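Local coordinates for protein endoglucanase A (Clostridium cellulolyticum, PDB 1EDG) that hydrolyses internal beta-1,4-glucosidic bonds of cellulose as a bacterial family 5 endoglucanase, at residues Ile17-Met23 with Thr297-Pro302; Gln65-Ile70 with Phe355-Cys360; Ser91-Ile95 with Lys143-Val148; Val285-Met289 with Tyr325-Ala330. All coordinates share one frame; numbering follows the deposited sequence.

Interaction 1: Ile17-Met23 with Thr297-Pro302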
loop_
_atom_site.group_PDB
_atom_site.type_symbol
_atom_site.label_atom_id
_atom_site.label_comp_id
_atom_site.label_asym_id
_atom_site.label_seq_id
_atom_site.Cartn_x
_atom_site.Cartn_y
_atom_site.Cartn_z
ATOM N N ILE A 17 -21.894 -5.493 5.966
ATOM C CA ILE A 17 -20.565 -5.989 6.313
ATOM C C ILE A 17 -20.659 -6.610 7.708
ATOM O O ILE A 17 -21.235 -6.014 8.617
ATOM C CB ILE A 17 -19.492 -4.841 6.298
ATOM C CG1 ILE A 17 -19.024 -4.563 4.867
ATOM C CG2 ILE A 17 -18.281 -5.199 7.151
ATOM C CD1 ILE A 17 -19.724 -3.423 4.222
ATOM N N PRO A 18 -20.117 -7.829 7.889
ATOM C CA PRO A 18 -20.149 -8.521 9.183
ATOM C C PRO A 18 -19.478 -7.724 10.297
ATOM O O PRO A 18 -18.432 -7.108 10.090
ATOM C CB PRO A 18 -19.376 -9.810 8.898
ATOM C CG PRO A 18 -19.646 -10.058 7.455
ATOM C CD PRO A 18 -19.503 -8.682 6.856
ATOM N N ASN A 19 -20.084 -7.744 11.477
ATOM C CA ASN A 19 -19.546 -7.037 12.633
ATOM C C ASN A 19 -18.561 -7.962 13.355
ATOM O O ASN A 19 -18.911 -8.605 14.342
ATOM C CB ASN A 19 -20.697 -6.620 13.568
ATOM C CG ASN A 19 -20.219 -5.890 14.813
ATOM O OD1 ASN A 19 -19.271 -5.103 14.767
ATOM N ND2 ASN A 19 -20.888 -6.134 15.936
ATOM N N ASN A 20 -17.353 -8.093 12.817
ATOM C CA ASN A 20 -16.347 -8.938 13.449
ATOM C C ASN A 20 -15.070 -8.148 13.726
ATOM O O ASN A 20 -14.954 -6.991 13.314
ATOM C CB ASN A 20 -16.070 -10.214 12.626
ATOM C CG ASN A 20 -15.390 -9.939 11.284
ATOM O OD1 ASN A 20 -14.681 -8.944 11.115
ATOM N ND2 ASN A 20 -15.589 -10.842 10.330
ATOM N N ASP A 21 -14.129 -8.761 14.440
ATOM C CA ASP A 21 -12.875 -8.104 14.790
ATOM C C ASP A 21 -12.091 -7.579 13.603
ATOM O O ASP A 21 -11.612 -6.442 13.634
ATOM C CB ASP A 21 -11.979 -9.038 15.602
ATOM C CG ASP A 21 -12.452 -9.217 17.034
ATOM O OD1 ASP A 21 -13.255 -8.390 17.534
ATOM O OD2 ASP A 21 -12.008 -10.195 17.664
ATOM N N GLY A 22 -11.970 -8.395 12.560
ATOM C CA GLY A 22 -11.230 -8.000 11.376
ATOM C C GLY A 22 -11.764 -6.764 10.678
ATOM O O GLY A 22 -11.006 -5.826 10.409
ATOM N N MET A 23 -13.062 -6.737 10.385
ATOM C CA MET A 23 -13.666 -5.591 9.706
ATOM C C MET A 23 -13.651 -4.346 10.593
ATOM O O MET A 23 -13.495 -3.232 10.095
ATOM C CB MET A 23 -15.093 -5.914 9.247
ATOM C CG MET A 23 -15.201 -7.151 8.350
ATOM S SD MET A 23 -14.049 -7.114 6.941
ATOM C CE MET A 23 -14.711 -5.778 5.972
ATOM N N THR A 297 -14.948 -8.807 1.482
ATOM C CA THR A 297 -15.574 -8.001 2.530
ATOM C C THR A 297 -17.006 -8.360 2.928
ATOM O O THR A 297 -17.343 -8.301 4.112
ATOM C CB THR A 297 -15.394 -6.481 2.293
ATOM O OG1 THR A 297 -16.019 -6.100 1.065
ATOM C CG2 THR A 297 -13.909 -6.133 2.219
ATOM N N SER A 298 -17.823 -8.795 1.972
ATOM C CA SER A 298 -19.201 -9.186 2.292
ATOM C C SER A 298 -19.181 -10.400 3.228
ATOM O O SER A 298 -20.131 -10.634 3.986
ATOM C CB SER A 298 -19.992 -9.527 1.024
ATOM O OG SER A 298 -19.461 -10.671 0.375
ATOM N N ARG A 299 -18.087 -11.159 3.163
ATOM C CA ARG A 299 -17.897 -12.348 3.975
ATOM C C ARG A 299 -17.067 -12.076 5.221
ATOM O O ARG A 299 -16.671 -13.017 5.919
ATOM C CB ARG A 299 -17.220 -13.444 3.147
ATOM C CG ARG A 299 -17.982 -13.873 1.911
ATOM C CD ARG A 299 -17.129 -14.802 1.053
ATOM N NE ARG A 299 -16.573 -15.908 1.831
ATOM C CZ ARG A 299 -15.288 -16.246 1.845
ATOM N NH1 ARG A 299 -14.407 -15.568 1.118
ATOM N NH2 ARG A 299 -14.876 -17.257 2.595
ATOM N N GLY A 300 -16.744 -10.809 5.477
ATOM C CA GLY A 300 -15.982 -10.488 6.673
ATOM C C GLY A 300 -14.470 -10.664 6.656
ATOM O O GLY A 300 -13.852 -10.745 7.725
ATOM N N ILE A 301 -13.877 -10.770 5.469
ATOM C CA ILE A 301 -12.421 -10.902 5.337
ATOM C C ILE A 301 -11.933 -9.506 4.957
ATOM O O ILE A 301 -12.370 -8.944 3.946
ATOM C CB ILE A 301 -12.040 -11.931 4.249
ATOM C CG1 ILE A 301 -12.523 -13.322 4.674
ATOM C CG2 ILE A 301 -10.524 -11.959 4.046
ATOM C CD1 ILE A 301 -12.557 -14.305 3.559
ATOM N N PRO A 302 -11.046 -8.915 5.780
ATOM C CA PRO A 302 -10.535 -7.568 5.502
ATOM C C PRO A 302 -9.674 -7.401 4.251
ATOM O O PRO A 302 -8.863 -8.275 3.913
ATOM C CB PRO A 302 -9.776 -7.223 6.782
ATOM C CG PRO A 302 -9.306 -8.538 7.273
ATOM C CD PRO A 302 -10.471 -9.453 7.027
#

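Interaction 2: Gln65-Ile70 with Phe355-Cys360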
loop_
_atom_site.group_PDB
_atom_site.type_symbol
_atom_site.label_atom_id
_atom_site.label_comp_id
_atom_site.label_asym_id
_atom_site.label_seq_id
_atom_site.Cartn_x
_atom_site.Cartn_y
_atom_site.Cartn_z
ATOM N N GLN A 65 7.400 16.462 12.808
ATOM C CA GLN A 65 6.437 17.509 12.458
ATOM C C GLN A 65 5.610 17.137 11.226
ATOM O O GLN A 65 4.409 17.401 11.184
ATOM C CB GLN A 65 7.147 18.861 12.263
ATOM C CG GLN A 65 6.394 19.907 11.403
ATOM C CD GLN A 65 5.152 20.540 12.063
ATOM O OE1 GLN A 65 4.297 19.853 12.641
ATOM N NE2 GLN A 65 5.032 21.860 11.931
ATOM N N MET A 66 6.243 16.503 10.242
ATOM C CA MET A 66 5.545 16.088 9.031
ATOM C C MET A 66 4.408 15.129 9.379
ATOM O O MET A 66 3.275 15.302 8.917
ATOM C CB MET A 66 6.506 15.394 8.063
ATOM C CG MET A 66 7.496 16.313 7.378
ATOM S SD MET A 66 8.665 15.371 6.376
ATOM C CE MET A 66 9.970 16.587 6.171
ATOM N N ILE A 67 4.723 14.129 10.203
ATOM C CA ILE A 67 3.760 13.118 10.632
ATOM C C ILE A 67 2.658 13.755 11.492
ATOM O O ILE A 67 1.482 13.387 11.377
ATOM C CB ILE A 67 4.462 11.948 11.402
ATOM C CG1 ILE A 67 5.560 11.318 10.532
ATOM C CG2 ILE A 67 3.453 10.873 11.803
ATOM C CD1 ILE A 67 5.091 10.868 9.156
ATOM N N ASP A 68 3.031 14.719 12.334
ATOM C CA ASP A 68 2.054 15.411 13.176
ATOM C C ASP A 68 0.991 16.056 12.283
ATOM O O ASP A 68 -0.208 15.994 12.578
ATOM C CB ASP A 68 2.722 16.516 14.007
ATOM C CG ASP A 68 3.612 15.985 15.115
ATOM O OD1 ASP A 68 3.510 14.794 15.489
ATOM O OD2 ASP A 68 4.421 16.788 15.629
ATOM N N ALA A 69 1.437 16.678 11.195
ATOM C CA ALA A 69 0.545 17.345 10.258
ATOM C C ALA A 69 -0.415 16.372 9.567
ATOM O O ALA A 69 -1.603 16.671 9.388
ATOM C CB ALA A 69 1.350 18.108 9.232
ATOM N N ILE A 70 0.106 15.212 9.177
ATOM C CA ILE A 70 -0.693 14.185 8.513
ATOM C C ILE A 70 -1.832 13.741 9.434
ATOM O O ILE A 70 -2.991 13.666 9.012
ATOM C CB ILE A 70 0.186 12.958 8.133
ATOM C CG1 ILE A 70 1.274 13.374 7.136
ATOM C CG2 ILE A 70 -0.671 11.821 7.587
ATOM C CD1 ILE A 70 0.740 13.991 5.873
ATOM N N PHE A 355 1.140 16.255 -0.152
ATOM C CA PHE A 355 1.630 16.906 1.058
ATOM C C PHE A 355 3.011 17.504 0.789
ATOM O O PHE A 355 3.960 16.772 0.481
ATOM C CB PHE A 355 1.707 15.892 2.201
ATOM C CG PHE A 355 2.238 16.458 3.493
ATOM C CD1 PHE A 355 1.485 17.355 4.241
ATOM C CD2 PHE A 355 3.468 16.046 3.990
ATOM C CE1 PHE A 355 1.948 17.830 5.463
ATOM C CE2 PHE A 355 3.943 16.517 5.212
ATOM C CZ PHE A 355 3.180 17.409 5.952
ATOM N N ASP A 356 3.113 18.829 0.860
ATOM C CA ASP A 356 4.390 19.496 0.640
ATOM C C ASP A 356 5.194 19.335 1.922
ATOM O O ASP A 356 4.977 20.053 2.901
ATOM C CB ASP A 356 4.180 20.980 0.326
ATOM C CG ASP A 356 5.442 21.651 -0.197
ATOM O OD1 ASP A 356 5.751 21.490 -1.394
ATOM O OD2 ASP A 356 6.124 22.338 0.586
ATOM N N ARG A 357 6.095 18.357 1.930
ATOM C CA ARG A 357 6.920 18.068 3.103
ATOM C C ARG A 357 7.828 19.221 3.520
ATOM O O ARG A 357 8.218 19.330 4.683
ATOM C CB ARG A 357 7.719 16.776 2.884
ATOM C CG ARG A 357 6.915 15.521 3.240
ATOM C CD ARG A 357 6.829 14.495 2.112
ATOM N NE ARG A 357 7.903 13.517 2.177
ATOM C CZ ARG A 357 7.893 12.317 1.598
ATOM N NH1 ARG A 357 6.860 11.883 0.883
ATOM N NH2 ARG A 357 8.952 11.545 1.724
ATOM N N ARG A 358 8.118 20.101 2.571
ATOM C CA ARG A 358 8.960 21.266 2.813
ATOM C C ARG A 358 8.275 22.247 3.773
ATOM O O ARG A 358 8.859 22.648 4.781
ATOM C CB ARG A 358 9.242 21.957 1.485
ATOM C CG ARG A 358 10.369 22.963 1.504
ATOM C CD ARG A 358 10.337 23.813 0.241
ATOM N NE ARG A 358 10.050 23.020 -0.955
ATOM C CZ ARG A 358 8.908 23.080 -1.639
ATOM N NH1 ARG A 358 7.936 23.895 -1.247
ATOM N NH2 ARG A 358 8.736 22.318 -2.712
ATOM N N SER A 359 7.023 22.595 3.480
ATOM C CA SER A 359 6.266 23.539 4.302
ATOM C C SER A 359 5.284 22.902 5.280
ATOM O O SER A 359 4.596 23.608 6.022
ATOM C CB SER A 359 5.523 24.520 3.399
ATOM O OG SER A 359 4.769 23.837 2.412
ATOM N N CYS A 360 5.228 21.573 5.286
ATOM C CA CYS A 360 4.326 20.820 6.155
ATOM C C CYS A 360 2.847 21.141 5.968
ATOM O O CYS A 360 2.099 21.268 6.937
ATOM C CB CYS A 360 4.718 20.950 7.629
ATOM S SG CYS A 360 6.053 19.840 8.137
#

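Interaction 3: Ser91-Ile95 with Lys143-Val148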
loop_
_atom_site.group_PDB
_atom_site.type_symbol
_atom_site.label_atom_id
_atom_site.label_comp_id
_atom_site.label_asym_id
_atom_site.label_seq_id
_atom_site.Cartn_x
_atom_site.Cartn_y
_atom_site.Cartn_z
ATOM N N SER A 91 25.294 -14.104 2.724
ATOM C CA SER A 91 24.404 -15.176 2.304
ATOM C C SER A 91 23.168 -15.222 3.197
ATOM O O SER A 91 22.150 -15.815 2.833
ATOM C CB SER A 91 25.147 -16.513 2.368
ATOM O OG SER A 91 25.679 -16.738 3.670
ATOM N N ASP A 92 23.278 -14.614 4.375
ATOM C CA ASP A 92 22.184 -14.575 5.335
ATOM C C ASP A 92 21.325 -13.309 5.231
ATOM O O ASP A 92 20.434 -13.093 6.050
ATOM C CB ASP A 92 22.730 -14.729 6.756
ATOM C CG ASP A 92 23.707 -13.621 7.144
ATOM O OD1 ASP A 92 24.186 -12.884 6.263
ATOM O OD2 ASP A 92 24.002 -13.490 8.344
ATOM N N TYR A 93 21.627 -12.460 4.254
ATOM C CA TYR A 93 20.888 -11.219 4.034
ATOM C C TYR A 93 20.744 -10.382 5.305
ATOM O O TYR A 93 19.645 -9.932 5.637
ATOM C CB TYR A 93 19.498 -11.510 3.446
ATOM C CG TYR A 93 19.513 -12.290 2.152
ATOM C CD1 TYR A 93 19.674 -11.647 0.929
ATOM C CD2 TYR A 93 19.365 -13.676 2.153
ATOM C CE1 TYR A 93 19.688 -12.361 -0.265
ATOM C CE2 TYR A 93 19.378 -14.402 0.963
ATOM C CZ TYR A 93 19.539 -13.740 -0.238
ATOM O OH TYR A 93 19.548 -14.466 -1.408
ATOM N N LYS A 94 21.849 -10.174 6.014
ATOM C CA LYS A 94 21.837 -9.388 7.245
ATOM C C LYS A 94 21.529 -7.924 6.933
ATOM O O LYS A 94 22.161 -7.317 6.059
ATOM C CB LYS A 94 23.191 -9.502 7.951
ATOM C CG LYS A 94 23.335 -8.659 9.211
ATOM C CD LYS A 94 22.301 -9.025 10.280
ATOM C CE LYS A 94 22.470 -10.459 10.794
ATOM N NZ LYS A 94 21.431 -10.830 11.810
ATOM N N ILE A 95 20.545 -7.366 7.633
ATOM C CA ILE A 95 20.147 -5.976 7.428
ATOM C C ILE A 95 21.034 -5.034 8.236
ATOM O O ILE A 95 21.276 -5.256 9.424
ATOM C CB ILE A 95 18.658 -5.740 7.832
ATOM C CG1 ILE A 95 17.727 -6.552 6.923
ATOM C CG2 ILE A 95 18.306 -4.257 7.729
ATOM C CD1 ILE A 95 16.275 -6.543 7.366
ATOM N N LYS A 143 14.847 -17.772 0.853
ATOM C CA LYS A 143 15.876 -17.354 1.798
ATOM C C LYS A 143 15.765 -15.863 2.086
ATOM O O LYS A 143 15.883 -15.440 3.239
ATOM C CB LYS A 143 17.275 -17.686 1.281
ATOM C CG LYS A 143 17.465 -19.148 0.936
ATOM C CD LYS A 143 16.955 -20.065 2.047
ATOM C CE LYS A 143 16.836 -21.522 1.578
ATOM N NZ LYS A 143 15.831 -21.733 0.482
ATOM N N TYR A 144 15.506 -15.075 1.047
ATOM C CA TYR A 144 15.379 -13.629 1.204
ATOM C C TYR A 144 14.198 -13.260 2.112
ATOM O O TYR A 144 14.367 -12.577 3.130
ATOM C CB TYR A 144 15.223 -12.947 -0.162
ATOM C CG TYR A 144 15.167 -11.433 -0.068
ATOM C CD1 TYR A 144 16.330 -10.691 0.145
ATOM C CD2 TYR A 144 13.948 -10.750 -0.122
ATOM C CE1 TYR A 144 16.288 -9.309 0.311
ATOM C CE2 TYR A 144 13.892 -9.362 0.044
ATOM C CZ TYR A 144 15.069 -8.652 0.263
ATOM O OH TYR A 144 15.040 -7.290 0.451
ATOM N N ILE A 145 13.012 -13.738 1.745
ATOM C CA ILE A 145 11.789 -13.463 2.497
ATOM C C ILE A 145 11.871 -13.911 3.961
ATOM O O ILE A 145 11.532 -13.150 4.869
ATOM C CB ILE A 145 10.545 -14.105 1.786
ATOM C CG1 ILE A 145 10.230 -13.368 0.479
ATOM C CG2 ILE A 145 9.321 -14.110 2.707
ATOM C CD1 ILE A 145 9.786 -11.907 0.648
ATOM N N THR A 146 12.345 -15.128 4.197
ATOM C CA THR A 146 12.447 -15.639 5.557
ATOM C C THR A 146 13.514 -14.933 6.409
ATOM O O THR A 146 13.281 -14.649 7.589
ATOM C CB THR A 146 12.679 -17.168 5.577
ATOM O OG1 THR A 146 13.881 -17.485 4.864
ATOM C CG2 THR A 146 11.518 -17.889 4.924
ATOM N N SER A 147 14.671 -14.630 5.816
ATOM C CA SER A 147 15.750 -13.959 6.550
ATOM C C SER A 147 15.376 -12.529 6.928
ATOM O O SER A 147 15.527 -12.109 8.074
ATOM C CB SER A 147 17.031 -13.931 5.713
ATOM O OG SER A 147 17.445 -15.240 5.364
ATOM N N VAL A 148 14.907 -11.780 5.939
ATOM C CA VAL A 148 14.514 -10.388 6.142
ATOM C C VAL A 148 13.358 -10.269 7.137
ATOM O O VAL A 148 13.421 -9.470 8.080
ATOM C CB VAL A 148 14.167 -9.713 4.785
ATOM C CG1 VAL A 148 13.471 -8.392 5.001
ATOM C CG2 VAL A 148 15.446 -9.499 3.981
#

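Interaction 4: Val285-Met289 with Tyr325-Ala330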
loop_
_atom_site.group_PDB
_atom_site.type_symbol
_atom_site.label_atom_id
_atom_site.label_comp_id
_atom_site.label_asym_id
_atom_site.label_seq_id
_atom_site.Cartn_x
_atom_site.Cartn_y
_atom_site.Cartn_z
ATOM N N VAL A 285 -14.470 2.664 -11.738
ATOM C CA VAL A 285 -14.063 2.705 -10.336
ATOM C C VAL A 285 -14.689 1.573 -9.514
ATOM O O VAL A 285 -14.011 0.924 -8.724
ATOM C CB VAL A 285 -14.442 4.072 -9.684
ATOM C CG1 VAL A 285 -14.215 4.036 -8.176
ATOM C CG2 VAL A 285 -13.627 5.199 -10.304
ATOM N N THR A 286 -15.976 1.317 -9.719
ATOM C CA THR A 286 -16.678 0.293 -8.949
ATOM C C THR A 286 -16.529 -1.182 -9.350
ATOM O O THR A 286 -16.696 -2.061 -8.502
ATOM C CB THR A 286 -18.187 0.626 -8.844
ATOM O OG1 THR A 286 -18.758 0.689 -10.156
ATOM C CG2 THR A 286 -18.390 1.964 -8.130
ATOM N N TRP A 287 -16.187 -1.468 -10.606
ATOM C CA TRP A 287 -16.077 -2.863 -11.039
ATOM C C TRP A 287 -15.203 -3.724 -10.132
ATOM O O TRP A 287 -15.649 -4.763 -9.636
ATOM C CB TRP A 287 -15.610 -2.973 -12.502
ATOM C CG TRP A 287 -14.128 -2.803 -12.703
ATOM C CD1 TRP A 287 -13.459 -1.631 -12.914
ATOM C CD2 TRP A 287 -13.126 -3.835 -12.651
ATOM N NE1 TRP A 287 -12.106 -1.864 -12.983
ATOM C CE2 TRP A 287 -11.871 -3.207 -12.825
ATOM C CE3 TRP A 287 -13.167 -5.226 -12.464
ATOM C CZ2 TRP A 287 -10.661 -3.922 -12.819
ATOM C CZ3 TRP A 287 -11.964 -5.939 -12.455
ATOM C CH2 TRP A 287 -10.729 -5.283 -12.631
ATOM N N PHE A 288 -13.984 -3.270 -9.855
ATOM C CA PHE A 288 -13.091 -4.057 -9.016
ATOM C C PHE A 288 -13.522 -4.065 -7.555
ATOM O O PHE A 288 -13.283 -5.042 -6.836
ATOM C CB PHE A 288 -11.624 -3.622 -9.181
ATOM C CG PHE A 288 -11.272 -2.339 -8.479
ATOM C CD1 PHE A 288 -11.450 -1.112 -9.108
ATOM C CD2 PHE A 288 -10.762 -2.361 -7.182
ATOM C CE1 PHE A 288 -11.129 0.076 -8.454
ATOM C CE2 PHE A 288 -10.441 -1.182 -6.524
ATOM C CZ PHE A 288 -10.627 0.039 -7.164
ATOM N N MET A 289 -14.179 -2.991 -7.120
ATOM C CA MET A 289 -14.654 -2.909 -5.745
ATOM C C MET A 289 -15.763 -3.926 -5.506
ATOM O O MET A 289 -15.840 -4.517 -4.430
ATOM C CB MET A 289 -15.137 -1.498 -5.415
ATOM C CG MET A 289 -14.026 -0.481 -5.462
ATOM S SD MET A 289 -14.498 1.076 -4.738
ATOM C CE MET A 289 -12.978 2.073 -5.030
ATOM N N TYR A 325 -15.447 10.219 -4.723
ATOM C CA TYR A 325 -16.270 9.096 -5.169
ATOM C C TYR A 325 -15.568 7.758 -4.880
ATOM O O TYR A 325 -16.189 6.809 -4.392
ATOM C CB TYR A 325 -16.543 9.242 -6.666
ATOM C CG TYR A 325 -17.434 8.173 -7.265
ATOM C CD1 TYR A 325 -18.823 8.293 -7.229
ATOM C CD2 TYR A 325 -16.884 7.065 -7.913
ATOM C CE1 TYR A 325 -19.642 7.343 -7.828
ATOM C CE2 TYR A 325 -17.694 6.106 -8.517
ATOM C CZ TYR A 325 -19.071 6.251 -8.472
ATOM O OH TYR A 325 -19.864 5.308 -9.083
ATOM N N TYR A 326 -14.273 7.698 -5.184
ATOM C CA TYR A 326 -13.459 6.506 -4.962
ATOM C C TYR A 326 -13.513 6.086 -3.484
ATOM O O TYR A 326 -13.829 4.936 -3.161
ATOM C CB TYR A 326 -12.005 6.792 -5.398
ATOM C CG TYR A 326 -11.084 5.587 -5.459
ATOM C CD1 TYR A 326 -10.615 4.980 -4.290
ATOM C CD2 TYR A 326 -10.662 5.070 -6.689
ATOM C CE1 TYR A 326 -9.747 3.888 -4.342
ATOM C CE2 TYR A 326 -9.788 3.976 -6.751
ATOM C CZ TYR A 326 -9.335 3.392 -5.572
ATOM O OH TYR A 326 -8.460 2.333 -5.616
ATOM N N VAL A 327 -13.230 7.023 -2.586
ATOM C CA VAL A 327 -13.236 6.728 -1.154
ATOM C C VAL A 327 -14.633 6.356 -0.635
ATOM O O VAL A 327 -14.773 5.414 0.142
ATOM C CB VAL A 327 -12.649 7.907 -0.329
ATOM C CG1 VAL A 327 -12.780 7.626 1.162
ATOM C CG2 VAL A 327 -11.171 8.118 -0.698
ATOM N N ALA A 328 -15.656 7.083 -1.081
ATOM C CA ALA A 328 -17.033 6.809 -0.664
ATOM C C ALA A 328 -17.474 5.406 -1.086
ATOM O O ALA A 328 -18.074 4.676 -0.297
ATOM C CB ALA A 328 -17.981 7.855 -1.237
ATOM N N GLN A 329 -17.175 5.026 -2.325
ATOM C CA GLN A 329 -17.543 3.706 -2.834
ATOM C C GLN A 329 -16.803 2.595 -2.083
ATOM O O GLN A 329 -17.365 1.533 -1.817
ATOM C CB GLN A 329 -17.274 3.614 -4.339
ATOM C CG GLN A 329 -18.179 4.504 -5.197
ATOM C CD GLN A 329 -19.643 4.070 -5.190
ATOM O OE1 GLN A 329 -19.981 2.958 -4.782
ATOM N NE2 GLN A 329 -20.518 4.952 -5.646
ATOM N N ALA A 330 -15.547 2.845 -1.728
ATOM C CA ALA A 330 -14.771 1.852 -0.983
ATOM C C ALA A 330 -15.342 1.698 0.434
ATOM O O ALA A 330 -15.523 0.578 0.926
ATOM C CB ALA A 330 -13.286 2.252 -0.928
#

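Interaction 1: Ile17-Met23 with Thr297-Pro302
I17 and P18 run past the turn that ends helix 279-297, and P18 makes the closer approach. Its ring lies against backbone: P18 CD stands 3.5 Å from T297 O, and CG rests on the peptide that leads into G300. I17 touches the same carbonyl more loosely through CG1. At N20, the N-cap of helix 21-29, one amide does two jobs. N20 OD1 accepts from M23 N in an essentially straight capping bond of 2.8 Å, the donor nearly in line with the C=O. N20 ND2 meanwhile reaches across to G300 O at 3.1 Å; this bond is also nearly linear (166°), arrives in the carbonyl plane on a lone pair, and keeps the acceptor close to the plane of the N20 amide. With both ends engaged, the amide has little freedom to flip or rotate. Within the first turn of the helix, G22 brings its carbonyl O near P302 CB. M23 then bends at both chi2 and chi3 (-51° and -68°), folding the thioether back over the loop: M23 SD lies 3.6 Å from G300 C, while M23 CE ends 3.8 Å from T297 CB. Helix 21-29 precedes the first barrel strand, 32-34, and loop 298-302 leads into barrel strand 303-308. G300, at positive phi, is the C' residue of a Schellman motif. N20 ND2 ties this helix end to the N-cap of helix 21-29, and N247 ND2 is a second donor to G300 O. Van der Waals contacts of P18 and M23, largely against backbone, flank that polar link in the sequence.

Interaction 2: Gln65-Ile70 with Phe355-Cys360
M66, A69 and I70 present one side of helix 64-73 to F355, R357 and C360 in a largely apolar helix-to-hairpin contact on the outside of the barrel. The helix lies between barrel strands 32-34 and 77-80 and leads into the latter; its partner belongs to a small antiparallel hairpin, strands 355-356 and 361-362, in the chain beyond the last barrel strand, 336-339. F355 supplies the only ring of the two segments. I70 CD1 sits over the centre of one face of the F355 ring, 3.7 Å from the centroid and only 10° off the normal, a CH-pi contact. The ring reaches the helix because its CG is anti to the backbone N (chi1 178°); there F355 CZ meets A69 CB at 3.8 Å, and CE2 approaches M66 CB. M66 runs extended beyond CG and crosses the R357 side chain at about a right angle, with M66 SD 3.6 Å from R357 CG. C360 closes the far end, C360 SG lying 3.3 Å from Q65 CG and 3.9 Å from M66 CG. Within the turn, D356 OD2 accepts from S359 N, an Asx motif, and also from S359 OG, and R358 NH1 adds a salt bridge by charge alone. The guanidinium of R357 leads elsewhere, to T38 OG1. The polar ends of D356, R357 and S359 are thus engaged away from the helix, though the carbonyls of R357 and C360 meet it through CH groups of M66 and A69. The join rests on shape and dispersion, with the Asx motif and the salt bridge lying within the turn between F355 and C360.

Interaction 3: Ser91-Ile95 with Lys143-Val148
Y93 and Y144 form a T-shaped pair: the edge of Y144 points at the face of Y93, the planes stand at 89° and the centroids are 5.4 Å apart. The closest atoms are the two CD1 carbons, with Y144 CD1 3.6 Å from Y93 CD1. Y144 CG lies anti to the backbone N (chi1 -177°), which brings this CD1 edge to the Y93 ring. Over that Y93 face also lies Y144 CA, offset toward the rim, in a CH-pi contact 4.2 Å from the centroid. K143 CB and S147 OG come up to the ring obliquely, K143 CB 3.9 Å from Y93 CE2. One face of Y144 is covered by V148 CG2 from its own helix. S147 OG donates to K143 O at 2.6 Å, and that carbonyl takes the S147 N-H from the other face of its plane. S147 CB, meanwhile, packs against D92 O. Further along, the I95 and V148 side chains cross at about a right angle, I95 CD1 meeting V148 CG1 at 4.1 Å.

Y144 OH is held by D124 OD2, while Q151 bonds Y93 O and I95 N. These contacts seat the short hairpin of strands 88-89 and 94-95 on helix 138-155, whose T146 and I145 lean on helix 187-209.

Interaction 4: Val285-Met289 with Tyr325-Ala330
M289 and Y326 mark the tightly packed side of this contact between helices 279-297 and 316-332, successive outer helices of the (beta/alpha)8 barrel that flank strand 303-308 in sequence. Their short segments run in the same general direction, crossing at -27° with axes 10.3 Å apart. M289, extended beyond CG, lays its CE over the centre of the Y326 ring, 3.7 Å from the centroid and 8° off the normal. M289 SD passes Q329 CB, and M289 CE also reaches A330 CB at 4.1 Å. F288 crosses Y326 at about a right angle, meeting the phenol oxygen at its ring edge: F288 CZ to Y326 OH is 3.5 Å. V285 CG1 adds a looser touch at Y326 CD2, 4.0 Å away.

The other flank is nearer solvent: T286 is partly exposed, the only touching residue that is not buried. Here T286 CG2 touches both Y325 OH and Q329 CD, 3.8 Å from each, and V285 CB faces the edge of the Y325 ring.

The Y326 ring also packs on I305 and C308 of strand 303-308 and on C337 of strand 336-339. Mostly apolar side chains meet here, M289 also lying on Y326 O and A330 N, and the Y326 hydroxyl pairs with A255 O outside the segments.

How the interactions relate
All four contacts lie around the eight-stranded parallel barrel of a TIM-barrel hydrolase, in its outer layer of helices and loops. Interactions 1 and 4 are closest, with centres about 17 Å apart, and share helix 279-297: interaction 4 uses its middle and interaction 1 its C-terminal end. Interactions 3 and 4 lie on opposite sides of the chain's centre, about 38 Å apart between centres; interactions 1 and 2 are about 33 Å apart between centres. Along the chain interactions 1 and 2 cross, as do 1 and 4, whereas 3 closes before 4 opens. Separate sites round the barrel thus pack N-terminal, loop and hairpin elements onto its helical layer, while interaction 4 joins two helices within it.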